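Local coordinates for protein CrataBL (Crataeva tapia, PDB 4IHZ) that probably binds glucose and N-acetylglucosamine as a lectin, and inhibits trypsin and probably factor Xa, as a beta-trefoil protein of the Kunitz-type inhibitor family, at residues N23-D36 with L77-S91. Numbering follows the deposited sequence. Where two conformers were deposited one is given.
Sequences NLRKNTSQPSCPLD and LWFCPESKIWTVKSS. With NAG (2-acetamido-2-deoxy-beta-D-glucopyranose), chain C.
C33 and C80 join the segments covalently: their SG atoms bond at 2.1 Å with chi3 near -88°, the relaxed disulfide twist.

Hydrogen bonds flank this link. N23 suits its buried place because its amide works both ways: OD1 accepts from F79 N at 2.9 Å, while ND2 donates to D36 OD2, also hydrogen-bonded to T101 OG1. Its CG stands between backbone N and carbonyl carbon (chi1 83°), turning ND2 over one face of W78. Q30 N donates to F79 O. Bent E82 turns its carboxylate back to a backbone N-H, OE2 meeting C33 N at 2.9 Å, nearly straight (172°); K89's long chain lets NZ reach P34 O at 2.9 Å. A water links K89 NZ to C33 O and D36 N.

Apolar packing centres on F79, whose flat ring lies against N27, taking its CA over one face, 3.8 Å from the centroid, a CH-pi contact. Branched L24 sets CD2 at that ring's edge and CD1 3.9 Å from W78 CZ3. N27 carries the N-glycan.

These bonds tie two beta-trefoil connections, helix 22-26 with its loop and residues 77-82; L35 packs on strand 87-91, antiparallel to 96-100, and a second subunit packs against F79 and P81.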
loop_
_atom_site.group_PDB
_atom_site.type_symbol
_atom_site.label_atom_id
_atom_site.label_comp_id
_atom_site.label_asym_id
_atom_site.label_seq_id
_atom_site.Cartn_x
_atom_site.Cartn_y
_atom_site.Cartn_z
ATOM N N ASN A 23 1.659 11.889 -4.627
ATOM C CA ASN A 23 3.013 11.537 -4.144
ATOM C C ASN A 23 3.985 11.360 -5.296
ATOM O O ASN A 23 5.189 11.624 -5.162
ATOM C CB ASN A 23 2.990 10.300 -3.229
ATOM C CG ASN A 23 2.982 9.021 -3.997
ATOM O OD1 ASN A 23 4.027 8.480 -4.304
ATOM N ND2 ASN A 23 1.787 8.494 -4.297
ATOM N N LEU A 24 3.449 10.962 -6.454
ATOM C CA LEU A 24 4.303 10.772 -7.640
ATOM C C LEU A 24 4.693 12.100 -8.254
ATOM O O LEU A 24 5.748 12.202 -8.844
ATOM C CB LEU A 24 3.636 9.820 -8.673
ATOM C CG LEU A 24 3.450 8.384 -8.188
ATOM C CD1 LEU A 24 2.837 7.539 -9.300
ATOM C CD2 LEU A 24 4.835 7.780 -7.818
ATOM N N ARG A 25 3.890 13.147 -8.053
ATOM C CA ARG A 25 4.275 14.461 -8.598
ATOM C C ARG A 25 5.429 15.019 -7.798
ATOM O O ARG A 25 6.377 15.582 -8.363
ATOM C CB ARG A 25 3.071 15.412 -8.557
ATOM C CG ARG A 25 1.962 14.881 -9.449
ATOM C CD ARG A 25 0.783 15.858 -9.453
ATOM N NE ARG A 25 1.133 17.044 -10.232
ATOM C CZ ARG A 25 0.212 17.849 -10.752
ATOM N NH1 ARG A 25 -1.049 17.582 -10.539
ATOM N NH2 ARG A 25 0.583 18.900 -11.488
ATOM N N LYS A 26 5.370 14.792 -6.489
ATOM C CA LYS A 26 6.393 15.286 -5.560
ATOM C C LYS A 26 7.698 14.511 -5.752
ATOM O O LYS A 26 8.786 15.117 -5.732
ATOM C CB LYS A 26 5.871 15.237 -4.123
ATOM C CG LYS A 26 6.879 15.767 -3.058
ATOM C CD LYS A 26 6.941 17.284 -3.034
ATOM C CE LYS A 26 8.151 17.762 -2.228
ATOM N NZ LYS A 26 8.340 19.236 -2.345
ATOM N N ASN A 27 7.594 13.205 -5.995
ATOM C CA ASN A 27 8.737 12.329 -6.328
ATOM C C ASN A 27 9.785 12.261 -5.205
ATOM O O ASN A 27 10.971 12.081 -5.495
ATOM C CB ASN A 27 9.410 12.695 -7.697
ATOM C CG ASN A 27 10.249 11.548 -8.292
ATOM O OD1 ASN A 27 9.706 10.523 -8.682
ATOM N ND2 ASN A 27 11.591 11.738 -8.389
ATOM N N THR A 28 9.349 12.414 -3.951
ATOM C CA THR A 28 10.258 12.222 -2.789
ATOM C C THR A 28 9.583 11.365 -1.707
ATOM O O THR A 28 8.368 11.397 -1.567
ATOM C CB THR A 28 10.723 13.577 -2.177
ATOM O OG1 THR A 28 9.643 14.215 -1.505
ATOM C CG2 THR A 28 11.268 14.538 -3.242
ATOM N N SER A 29 10.372 10.616 -0.927
ATOM C CA SER A 29 9.814 9.767 0.142
ATOM C C SER A 29 9.028 10.568 1.155
ATOM O O SER A 29 9.477 11.618 1.614
ATOM C CB SER A 29 10.935 9.046 0.923
ATOM O OG SER A 29 11.834 8.446 0.023
ATOM N N GLN A 30 7.898 10.013 1.564
ATOM C CA GLN A 30 7.034 10.600 2.566
ATOM C C GLN A 30 6.915 9.691 3.782
ATOM O O GLN A 30 6.889 8.460 3.657
ATOM C CB GLN A 30 5.626 10.749 1.973
ATOM C CG GLN A 30 5.641 11.584 0.717
ATOM C CD GLN A 30 6.007 13.015 1.015
ATOM O OE1 GLN A 30 5.462 13.621 1.943
ATOM N NE2 GLN A 30 6.942 13.569 0.244
ATOM N N PRO A 31 6.822 10.283 4.972
ATOM C CA PRO A 31 6.675 9.484 6.207
ATOM C C PRO A 31 5.316 8.796 6.306
ATOM O O PRO A 31 5.192 7.749 6.941
ATOM C CB PRO A 31 6.834 10.522 7.330
ATOM C CG PRO A 31 6.437 11.830 6.679
ATOM C CD PRO A 31 6.941 11.730 5.253
ATOM N N SER A 32 4.303 9.427 5.706
ATOM C CA SER A 32 2.943 8.910 5.631
ATOM C C SER A 32 2.247 9.789 4.603
ATOM O O SER A 32 2.721 10.893 4.262
ATOM C CB SER A 32 2.203 8.990 6.975
ATOM O OG SER A 32 2.085 10.335 7.404
ATOM N N CYS A 33 1.126 9.295 4.106
ATOM C CA CYS A 33 0.347 10.016 3.113
ATOM C C CYS A 33 -1.115 9.898 3.483
ATOM O O CYS A 33 -1.844 9.115 2.876
ATOM C CB CYS A 33 0.554 9.414 1.732
ATOM S SG CYS A 33 2.266 9.552 1.129
ATOM N N PRO A 34 -1.560 10.702 4.455
ATOM C CA PRO A 34 -2.927 10.597 4.944
ATOM C C PRO A 34 -3.971 10.970 3.897
ATOM O O PRO A 34 -5.114 10.555 4.040
ATOM C CB PRO A 34 -2.979 11.578 6.120
ATOM C CG PRO A 34 -1.747 12.368 6.041
ATOM C CD PRO A 34 -0.747 11.663 5.220
ATOM N N LEU A 35 -3.578 11.737 2.871
ATOM C CA LEU A 35 -4.549 12.196 1.865
ATOM C C LEU A 35 -3.888 12.382 0.515
ATOM O O LEU A 35 -3.667 13.503 0.063
ATOM C CB LEU A 35 -5.219 13.493 2.337
ATOM C CG LEU A 35 -6.551 13.725 1.619
ATOM C CD1 LEU A 35 -7.667 13.056 2.394
ATOM C CD2 LEU A 35 -6.802 15.226 1.523
ATOM N N ASP A 36 -3.604 11.259 -0.129
ATOM C CA ASP A 36 -2.847 11.290 -1.372
ATOM C C ASP A 36 -3.854 11.424 -2.513
ATOM O O ASP A 36 -4.391 10.436 -3.003
ATOM C CB ASP A 36 -2.021 10.008 -1.501
ATOM C CG ASP A 36 -1.049 10.049 -2.677
ATOM O OD1 ASP A 36 -0.392 11.099 -2.890
ATOM O OD2 ASP A 36 -0.937 9.016 -3.407
ATOM N N LEU A 77 7.493 3.196 -8.989
ATOM C CA LEU A 77 7.879 4.152 -7.957
ATOM C C LEU A 77 6.660 4.395 -7.064
ATOM O O LEU A 77 5.523 4.409 -7.550
ATOM C CB LEU A 77 8.296 5.489 -8.576
ATOM C CG LEU A 77 9.609 5.498 -9.336
ATOM C CD1 LEU A 77 9.733 6.891 -9.975
ATOM C CD2 LEU A 77 10.719 5.191 -8.334
ATOM N N TRP A 78 6.903 4.461 -5.755
ATOM C CA TRP A 78 5.798 4.816 -4.836
ATOM C C TRP A 78 6.431 5.396 -3.580
ATOM O O TRP A 78 7.230 4.743 -2.926
ATOM C CB TRP A 78 4.992 3.554 -4.481
ATOM C CG TRP A 78 3.680 3.902 -3.931
ATOM C CD1 TRP A 78 3.214 3.678 -2.665
ATOM C CD2 TRP A 78 2.637 4.557 -4.637
ATOM N NE1 TRP A 78 1.939 4.171 -2.538
ATOM C CE2 TRP A 78 1.542 4.708 -3.737
ATOM C CE3 TRP A 78 2.503 5.008 -5.955
ATOM C CZ2 TRP A 78 0.329 5.323 -4.109
ATOM C CZ3 TRP A 78 1.283 5.626 -6.323
ATOM C CH2 TRP A 78 0.212 5.751 -5.406
ATOM N N PHE A 79 6.013 6.602 -3.221
ATOM C CA PHE A 79 6.707 7.341 -2.178
ATOM C C PHE A 79 5.947 7.358 -0.868
ATOM O O PHE A 79 6.391 7.998 0.094
ATOM C CB PHE A 79 6.961 8.760 -2.653
ATOM C CG PHE A 79 7.888 8.800 -3.835
ATOM C CD1 PHE A 79 9.283 8.664 -3.641
ATOM C CD2 PHE A 79 7.383 8.872 -5.146
ATOM C CE1 PHE A 79 10.166 8.666 -4.726
ATOM C CE2 PHE A 79 8.281 8.853 -6.250
ATOM C CZ PHE A 79 9.674 8.762 -6.031
ATOM N N CYS A 80 4.846 6.623 -0.820
ATOM C CA CYS A 80 4.015 6.553 0.391
ATOM C C CYS A 80 4.180 5.178 1.000
ATOM O O CYS A 80 4.415 4.200 0.300
ATOM C CB CYS A 80 2.522 6.732 0.015
ATOM S SG CYS A 80 2.169 8.392 -0.583
ATOM N N PRO A 81 4.010 5.071 2.323
ATOM C CA PRO A 81 3.958 3.735 2.902
ATOM C C PRO A 81 2.656 3.016 2.600
ATOM O O PRO A 81 2.633 1.795 2.584
ATOM C CB PRO A 81 4.030 3.978 4.420
ATOM C CG PRO A 81 4.245 5.429 4.622
ATOM C CD PRO A 81 4.052 6.154 3.329
ATOM N N GLU A 82 1.594 3.776 2.355
ATOM C CA GLU A 82 0.274 3.193 2.107
ATOM C C GLU A 82 0.132 2.657 0.660
ATOM O O GLU A 82 1.033 2.862 -0.179
ATOM C CB GLU A 82 -0.806 4.253 2.346
ATOM C CG GLU A 82 -0.789 4.857 3.765
ATOM C CD GLU A 82 0.109 6.099 3.912
ATOM O OE1 GLU A 82 0.956 6.358 3.042
ATOM O OE2 GLU A 82 -0.030 6.803 4.933
ATOM N N SER A 83 -0.971 1.972 0.381
ATOM C CA SER A 83 -1.114 1.264 -0.889
ATOM C C SER A 83 -1.298 2.233 -2.085
ATOM O O SER A 83 -1.559 3.427 -1.916
ATOM C CB SER A 83 -2.365 0.402 -0.827
ATOM O OG SER A 83 -3.495 1.258 -0.980
ATOM N N LYS A 84 -1.315 1.633 -3.272
ATOM C CA LYS A 84 -1.649 2.335 -4.527
ATOM C C LYS A 84 -3.128 2.244 -4.878
ATOM O O LYS A 84 -3.536 2.676 -5.966
ATOM C CB LYS A 84 -0.845 1.683 -5.651
ATOM C CG LYS A 84 0.674 1.751 -5.444
ATOM C CD LYS A 84 1.355 0.893 -6.455
ATOM C CE LYS A 84 2.872 0.873 -6.227
ATOM N NZ LYS A 84 3.339 -0.199 -7.092
ATOM N N ILE A 85 -3.916 1.668 -3.976
ATOM C CA ILE A 85 -5.304 1.340 -4.285
ATOM C C ILE A 85 -6.179 2.562 -3.997
ATOM O O ILE A 85 -6.056 3.209 -2.976
ATOM C CB ILE A 85 -5.718 0.138 -3.442
ATOM C CG1 ILE A 85 -4.847 -1.075 -3.825
ATOM C CG2 ILE A 85 -7.270 -0.174 -3.617
ATOM C CD1 ILE A 85 -4.764 -2.132 -2.741
ATOM N N TRP A 86 -7.078 2.871 -4.937
ATOM C CA TRP A 86 -7.936 4.037 -4.759
ATOM C C TRP A 86 -9.068 3.825 -3.759
ATOM O O TRP A 86 -9.604 2.725 -3.614
ATOM C CB TRP A 86 -8.520 4.415 -6.103
ATOM C CG TRP A 86 -7.487 4.926 -7.088
ATOM C CD1 TRP A 86 -6.102 4.687 -7.115
ATOM C CD2 TRP A 86 -7.754 5.805 -8.187
ATOM N NE1 TRP A 86 -5.526 5.401 -8.172
ATOM C CE2 TRP A 86 -6.530 6.053 -8.844
ATOM C CE3 TRP A 86 -8.939 6.398 -8.691
ATOM C CZ2 TRP A 86 -6.429 6.909 -9.969
ATOM C CZ3 TRP A 86 -8.840 7.213 -9.817
ATOM C CH2 TRP A 86 -7.599 7.456 -10.446
ATOM N N THR A 87 -9.439 4.897 -3.081
ATOM C CA THR A 87 -10.531 4.850 -2.124
ATOM C C THR A 87 -11.061 6.283 -2.044
ATOM O O THR A 87 -10.696 7.151 -2.867
ATOM C CB THR A 87 -10.039 4.346 -0.745
ATOM O OG1 THR A 87 -11.135 4.229 0.156
ATOM C CG2 THR A 87 -8.954 5.242 -0.135
ATOM N N VAL A 88 -11.942 6.536 -1.085
ATOM C CA VAL A 88 -12.421 7.888 -0.858
ATOM C C VAL A 88 -12.256 8.238 0.598
ATOM O O VAL A 88 -12.456 7.398 1.449
ATOM C CB VAL A 88 -13.923 8.014 -1.291
ATOM C CG1 VAL A 88 -14.622 9.278 -0.686
ATOM C CG2 VAL A 88 -14.007 7.977 -2.801
ATOM N N LYS A 89 -11.854 9.476 0.877
ATOM C CA LYS A 89 -11.682 9.945 2.248
ATOM C C LYS A 89 -12.356 11.284 2.401
ATOM O O LYS A 89 -12.544 11.998 1.418
ATOM C CB LYS A 89 -10.204 10.072 2.629
ATOM C CG LYS A 89 -9.436 8.724 2.567
ATOM C CD LYS A 89 -8.003 8.889 3.029
ATOM C CE LYS A 89 -7.218 7.594 2.938
ATOM N NZ LYS A 89 -5.882 7.751 3.612
ATOM N N SER A 90 -12.734 11.603 3.632
ATOM C CA SER A 90 -13.294 12.922 3.923
ATOM C C SER A 90 -12.151 13.887 4.204
ATOM O O SER A 90 -11.156 13.498 4.840
ATOM C CB SER A 90 -14.234 12.842 5.124
ATOM O OG SER A 90 -13.516 12.385 6.256
ATOM N N SER A 91 -12.263 15.132 3.727
ATOM C CA SER A 91 -11.237 16.155 3.953
ATOM C C SER A 91 -11.864 17.527 4.190
ATOM O O SER A 91 -12.442 18.098 3.267
ATOM C CB SER A 91 -10.262 16.276 2.757
ATOM O OG SER A 91 -9.367 17.344 3.019
HETATM C C1 NAG C . 12.461 10.690 -8.895
HETATM C C2 NAG C . 13.812 11.065 -9.574
HETATM C C3 NAG C . 14.639 9.834 -9.997
HETATM C C4 NAG C . 14.763 8.870 -8.827
HETATM C C5 NAG C . 13.354 8.561 -8.272
HETATM C C6 NAG C . 13.417 7.613 -7.080
HETATM C C7 NAG C . 13.785 13.151 -10.829
HETATM C C8 NAG C . 13.354 13.838 -12.097
HETATM N N2 NAG C . 13.475 11.861 -10.733
HETATM O O3 NAG C . 15.950 10.214 -10.432
HETATM O O4 NAG C . 15.420 7.663 -9.210
HETATM O O5 NAG C . 12.716 9.759 -7.842
HETATM O O6 NAG C . 14.038 8.316 -6.029
HETATM O O7 NAG C . 14.400 13.768 -9.952
HETATM O O HOH W 1 -4.480 8.669 1.094
#